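Local coordinates for hypothetical protein (Pseudomonas aeruginosa, PDB 2H9F), which probably isomerises methylaconitate, acting as a PrpF-type methylaconitate isomerase, at residues D200-M214 with R249-M261. Sequence-based numbering, arbitrary orientation.
Sequences DDLEVPGVGTFKATM and RFERIRVAGALRM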
ATOM      1  N   ASP A 200      37.279  16.146 -20.152  1.00 36.65           N
ATOM      2  CA  ASP A 200      38.423  15.269 -20.423  1.00 37.60           C
ATOM      3  C   ASP A 200      38.263  14.632 -21.799  1.00 37.78           C
ATOM      4  O   ASP A 200      37.166  14.663 -22.406  1.00 33.47           O
ATOM      5  CB  ASP A 200      38.486  14.146 -19.379  1.00 38.87           C
ATOM      6  CG  ASP A 200      38.982  14.615 -17.993  1.00 43.76           C
ATOM      7  OD1 ASP A 200      40.223  14.749 -17.790  1.00 41.34           O
ATOM      8  OD2 ASP A 200      38.118  14.778 -17.089  1.00 45.75           O
ATOM      9  N   ASP A 201      39.351  14.077 -22.313  1.00 37.43           N
ATOM     10  CA  ASP A 201      39.268  13.242 -23.516  1.00 40.38           C
ATOM     11  C   ASP A 201      39.187  11.814 -23.031  1.00 40.00           C
ATOM     12  O   ASP A 201      40.134  11.307 -22.464  1.00 40.04           O
ATOM     13  CB  ASP A 201      40.458  13.485 -24.425  1.00 40.46           C
ATOM     14  CG  ASP A 201      40.418  14.873 -25.047  1.00 45.39           C
ATOM     15  OD1 ASP A 201      39.360  15.226 -25.620  1.00 50.46           O
ATOM     16  OD2 ASP A 201      41.421  15.616 -24.947  1.00 51.04           O
ATOM     17  N   LEU A 202      38.008  11.209 -23.161  1.00 40.09           N
ATOM     18  CA  LEU A 202      37.775   9.896 -22.601  1.00 39.52           C
ATOM     19  C   LEU A 202      38.021   8.860 -23.667  1.00 40.08           C
ATOM     20  O   LEU A 202      37.279   8.780 -24.638  1.00 40.97           O
ATOM     21  CB  LEU A 202      36.344   9.790 -22.084  1.00 39.06           C
ATOM     22  CG  LEU A 202      35.971   8.469 -21.391  1.00 38.21           C
ATOM     23  CD1 LEU A 202      36.759   8.263 -20.093  1.00 39.04           C
ATOM     24  CD2 LEU A 202      34.441   8.450 -21.186  1.00 37.48           C
ATOM     25  N   GLU A 203      39.039   8.043 -23.464  1.00 40.24           N
ATOM     26  CA  GLU A 203      39.357   6.964 -24.390  1.00 41.47           C
ATOM     27  C   GLU A 203      38.516   5.718 -24.120  1.00 40.31           C
ATOM     28  O   GLU A 203      38.628   5.101 -23.055  1.00 38.75           O
ATOM     29  CB  GLU A 203      40.808   6.574 -24.243  1.00 42.29           C
ATOM     30  CG  GLU A 203      41.784   7.277 -25.156  1.00 49.89           C
ATOM     31  CD  GLU A 203      43.020   6.408 -25.347  1.00 58.41           C
ATOM     32  OE1 GLU A 203      42.958   5.445 -26.157  1.00 63.18           O
ATOM     33  OE2 GLU A 203      44.036   6.650 -24.650  1.00 64.54           O
ATOM     34  N   VAL A 204      37.701   5.336 -25.100  1.00 38.25           N
ATOM     35  CA  VAL A 204      36.890   4.131 -25.014  1.00 38.65           C
ATOM     36  C   VAL A 204      37.372   3.105 -26.063  1.00 39.60           C
ATOM     37  O   VAL A 204      37.016   3.196 -27.249  1.00 37.70           O
ATOM     38  CB  VAL A 204      35.400   4.454 -25.214  1.00 39.52           C
ATOM     39  CG1 VAL A 204      34.543   3.246 -24.809  1.00 37.10           C
ATOM     40  CG2 VAL A 204      35.006   5.728 -24.415  1.00 35.82           C
ATOM     41  N   PRO A 205      38.193   2.132 -25.625  1.00 41.19           N
ATOM     42  CA  PRO A 205      38.810   1.132 -26.496  1.00 42.22           C
ATOM     43  C   PRO A 205      37.852   0.512 -27.509  1.00 43.09           C
ATOM     44  O   PRO A 205      36.780   0.003 -27.138  1.00 42.12           O
ATOM     45  CB  PRO A 205      39.311   0.079 -25.505  1.00 42.94           C
ATOM     46  CG  PRO A 205      39.660   0.872 -24.296  1.00 41.45           C
ATOM     47  CD  PRO A 205      38.591   1.930 -24.214  1.00 41.72           C
ATOM     48  N   GLY A 206      38.241   0.594 -28.783  1.00 42.97           N
ATOM     49  CA  GLY A 206      37.423   0.101 -29.885  1.00 43.66           C
ATOM     50  C   GLY A 206      36.178   0.907 -30.218  1.00 44.17           C
ATOM     51  O   GLY A 206      35.506   0.605 -31.202  1.00 46.24           O
ATOM     52  N   VAL A 207      35.847   1.923 -29.415  1.00 44.14           N
ATOM     53  CA  VAL A 207      34.652   2.741 -29.663  1.00 43.16           C
ATOM     54  C   VAL A 207      35.025   4.139 -30.143  1.00 42.08           C
ATOM     55  O   VAL A 207      34.462   4.635 -31.125  1.00 41.93           O
ATOM     56  CB  VAL A 207      33.748   2.845 -28.414  1.00 42.51           C
ATOM     57  CG1 VAL A 207      32.449   3.589 -28.762  1.00 43.76           C
ATOM     58  CG2 VAL A 207      33.449   1.454 -27.849  1.00 42.47           C
ATOM     59  N   GLY A 208      35.961   4.776 -29.451  1.00 41.00           N
ATOM     60  CA  GLY A 208      36.382   6.141 -29.798  1.00 41.32           C
ATOM     61  C   GLY A 208      36.995   6.923 -28.648  1.00 40.21           C
ATOM     62  O   GLY A 208      37.175   6.401 -27.546  1.00 39.39           O
ATOM     63  N   THR A 209      37.334   8.173 -28.924  1.00 39.10           N
ATOM     64  CA  THR A 209      37.795   9.086 -27.889  1.00 40.88           C
ATOM     65  C   THR A 209      36.825  10.260 -27.886  1.00 40.83           C
ATOM     66  O   THR A 209      36.571  10.874 -28.914  1.00 42.80           O
ATOM     67  CB  THR A 209      39.250   9.511 -28.100  1.00 40.43           C
ATOM     68  OG1 THR A 209      40.077   8.361 -27.930  1.00 43.51           O
ATOM     69  CG2 THR A 209      39.670  10.562 -27.087  1.00 40.19           C
ATOM     70  N   PHE A 210      36.241  10.531 -26.731  1.00 41.27           N
ATOM     71  CA  PHE A 210      35.104  11.428 -26.657  1.00 39.91           C
ATOM     72  C   PHE A 210      35.322  12.481 -25.592  1.00 40.25           C
ATOM     73  O   PHE A 210      35.895  12.192 -24.572  1.00 40.31           O
ATOM     74  CB  PHE A 210      33.864  10.630 -26.293  1.00 40.31           C
ATOM     75  CG  PHE A 210      33.501   9.571 -27.297  1.00 42.19           C
ATOM     76  CD1 PHE A 210      33.287   9.899 -28.625  1.00 40.69           C
ATOM     77  CD2 PHE A 210      33.371   8.244 -26.915  1.00 41.03           C
ATOM     78  CE1 PHE A 210      32.951   8.915 -29.555  1.00 43.26           C
ATOM     79  CE2 PHE A 210      33.035   7.257 -27.847  1.00 45.41           C
ATOM     80  CZ  PHE A 210      32.814   7.596 -29.160  1.00 40.69           C
ATOM     81  N   LYS A 211      34.813  13.690 -25.806  1.00 40.82           N
ATOM     82  CA  LYS A 211      34.771  14.667 -24.738  1.00 39.18           C
ATOM     83  C   LYS A 211      33.856  14.141 -23.638  1.00 38.10           C
ATOM     84  O   LYS A 211      32.831  13.520 -23.893  1.00 33.30           O
ATOM     85  CB  LYS A 211      34.268  16.013 -25.236  1.00 38.70           C
ATOM     86  CG  LYS A 211      35.154  16.715 -26.274  1.00 41.12           C
ATOM     87  CD  LYS A 211      36.535  17.011 -25.737  1.00 43.46           C
ATOM     88  CE  LYS A 211      37.430  17.663 -26.788  1.00 44.92           C
ATOM     89  NZ  LYS A 211      38.856  17.785 -26.322  1.00 43.85           N
ATOM     90  N   ALA A 212      34.242  14.342 -22.393  1.00 36.65           N
ATOM     91  CA  ALA A 212      33.397  13.890 -21.308  1.00 36.25           C
ATOM     92  C   ALA A 212      33.588  14.742 -20.057  1.00 38.11           C
ATOM     93  O   ALA A 212      34.692  15.124 -19.752  1.00 35.22           O
ATOM     94  CB  ALA A 212      33.667  12.403 -21.017  1.00 34.58           C
ATOM     95  N   THR A 213      32.501  15.033 -19.350  1.00 37.05           N
ATOM     96  CA  THR A 213      32.583  15.571 -18.001  1.00 35.61           C
ATOM     97  C   THR A 213      32.228  14.446 -17.035  1.00 36.28           C
ATOM     98  O   THR A 213      31.149  13.871 -17.109  1.00 36.71           O
ATOM     99  CB  THR A 213      31.602  16.730 -17.826  1.00 36.77           C
ATOM    100  OG1 THR A 213      32.091  17.859 -18.567  1.00 34.14           O
ATOM    101  CG2 THR A 213      31.427  17.104 -16.328  1.00 32.40           C
HETATM  102  N   MSE A 214      33.158  14.139 -16.145  1.00 35.80           N
HETATM  103  CA  MSE A 214      33.014  13.126 -15.125  1.00 35.93           C
HETATM  104  C   MSE A 214      32.929  13.882 -13.796  1.00 37.46           C
HETATM  105  O   MSE A 214      33.885  14.523 -13.382  1.00 36.40           O
HETATM  106  CB  MSE A 214      34.206  12.176 -15.176  1.00 34.55           C
HETATM  107  CG  MSE A 214      34.148  11.217 -16.359  1.00 36.70           C
HETATM  108 SE   MSE A 214      35.779  10.330 -16.732  0.70 35.70          SE
HETATM  109  CE  MSE A 214      36.674  11.788 -17.758  1.00 38.96           C
ATOM    110  N   ARG A 249      27.577  -0.737 -26.281  1.00 38.64           N
ATOM    111  CA  ARG A 249      28.436   0.395 -26.592  1.00 40.11           C
ATOM    112  C   ARG A 249      28.404   1.447 -25.485  1.00 38.85           C
ATOM    113  O   ARG A 249      29.437   2.013 -25.118  1.00 39.23           O
ATOM    114  CB  ARG A 249      27.978   1.017 -27.921  1.00 40.66           C
ATOM    115  CG  ARG A 249      28.947   1.989 -28.545  1.00 41.57           C
ATOM    116  CD  ARG A 249      28.479   2.410 -29.944  1.00 43.61           C
ATOM    117  NE  ARG A 249      29.330   3.469 -30.503  1.00 45.55           N
ATOM    118  CZ  ARG A 249      29.079   4.779 -30.439  1.00 49.19           C
ATOM    119  NH1 ARG A 249      27.994   5.242 -29.834  1.00 50.01           N
ATOM    120  NH2 ARG A 249      29.927   5.638 -30.986  1.00 50.83           N
ATOM    121  N   PHE A 250      27.216   1.730 -24.967  1.00 38.14           N
ATOM    122  CA  PHE A 250      27.086   2.695 -23.871  1.00 39.21           C
ATOM    123  C   PHE A 250      27.818   2.200 -22.632  1.00 38.86           C
ATOM    124  O   PHE A 250      28.467   2.978 -21.916  1.00 38.84           O
ATOM    125  CB  PHE A 250      25.604   2.935 -23.527  1.00 39.35           C
ATOM    126  CG  PHE A 250      24.971   3.996 -24.323  1.00 38.30           C
ATOM    127  CD1 PHE A 250      25.386   5.312 -24.204  1.00 38.89           C
ATOM    128  CD2 PHE A 250      23.904   3.706 -25.182  1.00 39.58           C
ATOM    129  CE1 PHE A 250      24.762   6.326 -24.973  1.00 38.94           C
ATOM    130  CE2 PHE A 250      23.289   4.700 -25.929  1.00 41.65           C
ATOM    131  CZ  PHE A 250      23.715   6.014 -25.827  1.00 39.48           C
ATOM    132  N   GLU A 251      27.711   0.894 -22.379  1.00 37.49           N
ATOM    133  CA  GLU A 251      28.341   0.308 -21.216  1.00 37.97           C
ATOM    134  C   GLU A 251      29.851   0.428 -21.322  1.00 39.87           C
ATOM    135  O   GLU A 251      30.532   0.557 -20.305  1.00 41.47           O
ATOM    136  CB  GLU A 251      27.925  -1.150 -21.039  1.00 37.08           C
ATOM    137  CG  GLU A 251      28.652  -1.922 -19.892  1.00 36.97           C
ATOM    138  CD  GLU A 251      28.329  -1.418 -18.480  1.00 39.79           C
ATOM    139  OE1 GLU A 251      27.453  -0.522 -18.358  1.00 36.60           O
ATOM    140  OE2 GLU A 251      28.975  -1.923 -17.493  1.00 37.93           O
ATOM    141  N   ARG A 252      30.377   0.388 -22.541  1.00 40.64           N
ATOM    142  CA  ARG A 252      31.819   0.526 -22.728  1.00 41.95           C
ATOM    143  C   ARG A 252      32.290   1.923 -22.369  1.00 40.47           C
ATOM    144  O   ARG A 252      33.358   2.112 -21.770  1.00 40.19           O
ATOM    145  CB  ARG A 252      32.209   0.127 -24.154  1.00 44.29           C
ATOM    146  CG  ARG A 252      32.442  -1.371 -24.229  1.00 49.41           C
ATOM    147  CD  ARG A 252      31.912  -1.985 -25.469  1.00 60.61           C
ATOM    148  NE  ARG A 252      32.877  -1.906 -26.556  1.00 65.63           N
ATOM    149  CZ  ARG A 252      33.814  -2.813 -26.817  1.00 67.25           C
ATOM    150  NH1 ARG A 252      33.959  -3.909 -26.058  1.00 69.88           N
ATOM    151  NH2 ARG A 252      34.625  -2.606 -27.851  1.00 66.52           N
ATOM    152  N   ILE A 253      31.461   2.895 -22.696  1.00 39.70           N
ATOM    153  CA  ILE A 253      31.748   4.284 -22.351  1.00 40.77           C
ATOM    154  C   ILE A 253      31.653   4.454 -20.841  1.00 39.40           C
ATOM    155  O   ILE A 253      32.544   5.059 -20.207  1.00 40.30           O
ATOM    156  CB  ILE A 253      30.804   5.273 -23.052  1.00 39.14           C
ATOM    157  CG1 ILE A 253      30.838   5.072 -24.582  1.00 43.49           C
ATOM    158  CG2 ILE A 253      31.241   6.688 -22.742  1.00 42.33           C
ATOM    159  CD1 ILE A 253      29.884   5.893 -25.359  1.00 41.02           C
ATOM    160  N   ARG A 254      30.609   3.869 -20.259  1.00 37.09           N
ATOM    161  CA  ARG A 254      30.406   3.952 -18.826  1.00 36.82           C
ATOM    162  C   ARG A 254      31.625   3.338 -18.101  1.00 36.40           C
ATOM    163  O   ARG A 254      32.140   3.912 -17.162  1.00 36.57           O
ATOM    164  CB  ARG A 254      29.100   3.238 -18.418  1.00 37.36           C
ATOM    165  CG  ARG A 254      28.585   3.605 -17.002  1.00 38.72           C
ATOM    166  CD  ARG A 254      27.372   2.763 -16.553  1.00 37.22           C
ATOM    167  NE  ARG A 254      27.757   1.388 -16.240  1.00 39.33           N
ATOM    168  CZ  ARG A 254      28.274   0.958 -15.083  1.00 37.04           C
ATOM    169  NH1 ARG A 254      28.427   1.735 -14.036  1.00 40.31           N
ATOM    170  NH2 ARG A 254      28.594  -0.305 -14.964  1.00 34.72           N
ATOM    171  N   VAL A 255      32.098   2.190 -18.575  1.00 37.41           N
ATOM    172  CA  VAL A 255      33.256   1.509 -17.955  1.00 36.14           C
ATOM    173  C   VAL A 255      34.553   2.321 -18.081  1.00 34.38           C
ATOM    174  O   VAL A 255      35.348   2.423 -17.134  1.00 37.38           O
ATOM    175  CB  VAL A 255      33.418   0.071 -18.567  1.00 38.01           C
ATOM    176  CG1 VAL A 255      34.699  -0.610 -18.101  1.00 36.34           C
ATOM    177  CG2 VAL A 255      32.206  -0.790 -18.209  1.00 36.22           C
ATOM    178  N   ALA A 256      34.768   2.888 -19.259  1.00 37.22           N
ATOM    179  CA  ALA A 256      35.900   3.770 -19.510  1.00 37.88           C
ATOM    180  C   ALA A 256      35.920   4.955 -18.510  1.00 38.60           C
ATOM    181  O   ALA A 256      36.952   5.246 -17.904  1.00 40.02           O
ATOM    182  CB  ALA A 256      35.856   4.259 -20.947  1.00 37.58           C
ATOM    183  N   GLY A 257      34.772   5.591 -18.310  1.00 39.56           N
ATOM    184  CA  GLY A 257      34.645   6.682 -17.325  1.00 39.73           C
ATOM    185  C   GLY A 257      34.837   6.218 -15.897  1.00 40.71           C
ATOM    186  O   GLY A 257      35.457   6.924 -15.093  1.00 41.54           O
ATOM    187  N   ALA A 258      34.331   5.027 -15.574  1.00 39.99           N
ATOM    188  CA  ALA A 258      34.522   4.470 -14.229  1.00 39.30           C
ATOM    189  C   ALA A 258      35.974   4.304 -13.945  1.00 41.07           C
ATOM    190  O   ALA A 258      36.435   4.577 -12.838  1.00 37.53           O
ATOM    191  CB  ALA A 258      33.854   3.135 -14.103  1.00 39.36           C
ATOM    192  N   LEU A 259      36.682   3.769 -14.934  1.00 42.93           N
ATOM    193  CA  LEU A 259      38.116   3.557 -14.824  1.00 43.29           C
ATOM    194  C   LEU A 259      38.827   4.880 -14.610  1.00 44.54           C
ATOM    195  O   LEU A 259      39.637   5.028 -13.695  1.00 43.76           O
ATOM    196  CB  LEU A 259      38.667   2.888 -16.088  1.00 43.75           C
ATOM    197  CG  LEU A 259      38.648   1.360 -16.083  1.00 43.35           C
ATOM    198  CD1 LEU A 259      38.679   0.839 -17.502  1.00 42.31           C
ATOM    199  CD2 LEU A 259      39.806   0.807 -15.251  1.00 40.49           C
ATOM    200  N   ARG A 260      38.518   5.837 -15.469  1.00 44.50           N
ATOM    201  CA  ARG A 260      39.153   7.149 -15.438  1.00 45.81           C
ATOM    202  C   ARG A 260      38.817   7.926 -14.144  1.00 45.65           C
ATOM    203  O   ARG A 260      39.646   8.693 -13.662  1.00 44.97           O
ATOM    204  CB  ARG A 260      38.734   7.924 -16.695  1.00 47.33           C
ATOM    205  CG  ARG A 260      39.334   9.289 -16.851  1.00 50.29           C
ATOM    206  CD  ARG A 260      40.828   9.259 -17.069  1.00 51.79           C
ATOM    207  NE  ARG A 260      41.282  10.571 -17.539  1.00 54.21           N
ATOM    208  CZ  ARG A 260      42.060  11.429 -16.855  1.00 60.66           C
ATOM    209  NH1 ARG A 260      42.514  11.185 -15.606  1.00 54.41           N
ATOM    210  NH2 ARG A 260      42.386  12.582 -17.445  1.00 64.01           N
HETATM  211  N   MSE A 261      37.620   7.708 -13.589  1.00 44.33           N
HETATM  212  CA  MSE A 261      37.204   8.335 -12.331  1.00 44.04           C
HETATM  213  C   MSE A 261      37.781   7.633 -11.096  1.00 46.22           C
HETATM  214  O   MSE A 261      37.592   8.101  -9.953  1.00 50.77           O
HETATM  215  CB  MSE A 261      35.680   8.325 -12.217  1.00 43.79           C
HETATM  216  CG  MSE A 261      34.998   9.273 -13.161  1.00 42.84           C
HETATM  217 SE   MSE A 261      33.121   9.137 -13.084  0.70 39.90          SE
HETATM  218  CE  MSE A 261      32.721  10.500 -11.758  1.00 37.09           C
TER
HETATM  219  O   HOH W   1      40.720  10.725 -19.954  1.00 57.92           O
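Arg260 and Asp200 meet where the helix 249-260 packs across a beta-hairpin, strands 200-204 and 208-214, whose turn carries a classic beta bulge, with Val207 and Gly208 together opposite the single residue Val204. Arg260 CB lies 3.9 Å from Leu202 CD1, and its CG rests 3.7 Å from SE of Met214, a selenomethionine. The chain then bends (chi2 66°), and a water modelled between NE and Asp201 O would bridge them, though it sits doubtfully close to NE. At the tip, NH2 makes a salt bridge to Asp200 OD1 at 3.1 Å, with the carboxylate and guanidinium planes 68° apart. Thr195 OG1 bonds OD2 and Asn197 ND2 bonds OD1, both from the chain just before the first strand, so the carboxylate has partners besides Arg260.

Back along the helix, toward its N-terminal end, the interface turns apolar. Ala256 faces the hairpin and sets its CB 3.9 Å from Val204 CG2, while Leu202 CD2 reaches Ile253 CG2. Near the turn, Val207 sits between two arginines: CG1, anti to the backbone N (chi1 -174°), touches Arg249 NE, and CG2 comes to the edge of the Arg252 guanidinium. Arg249 NH1 bonds Ile229 O, while its NH2 stands 3.9 Å from Phe210 CZ.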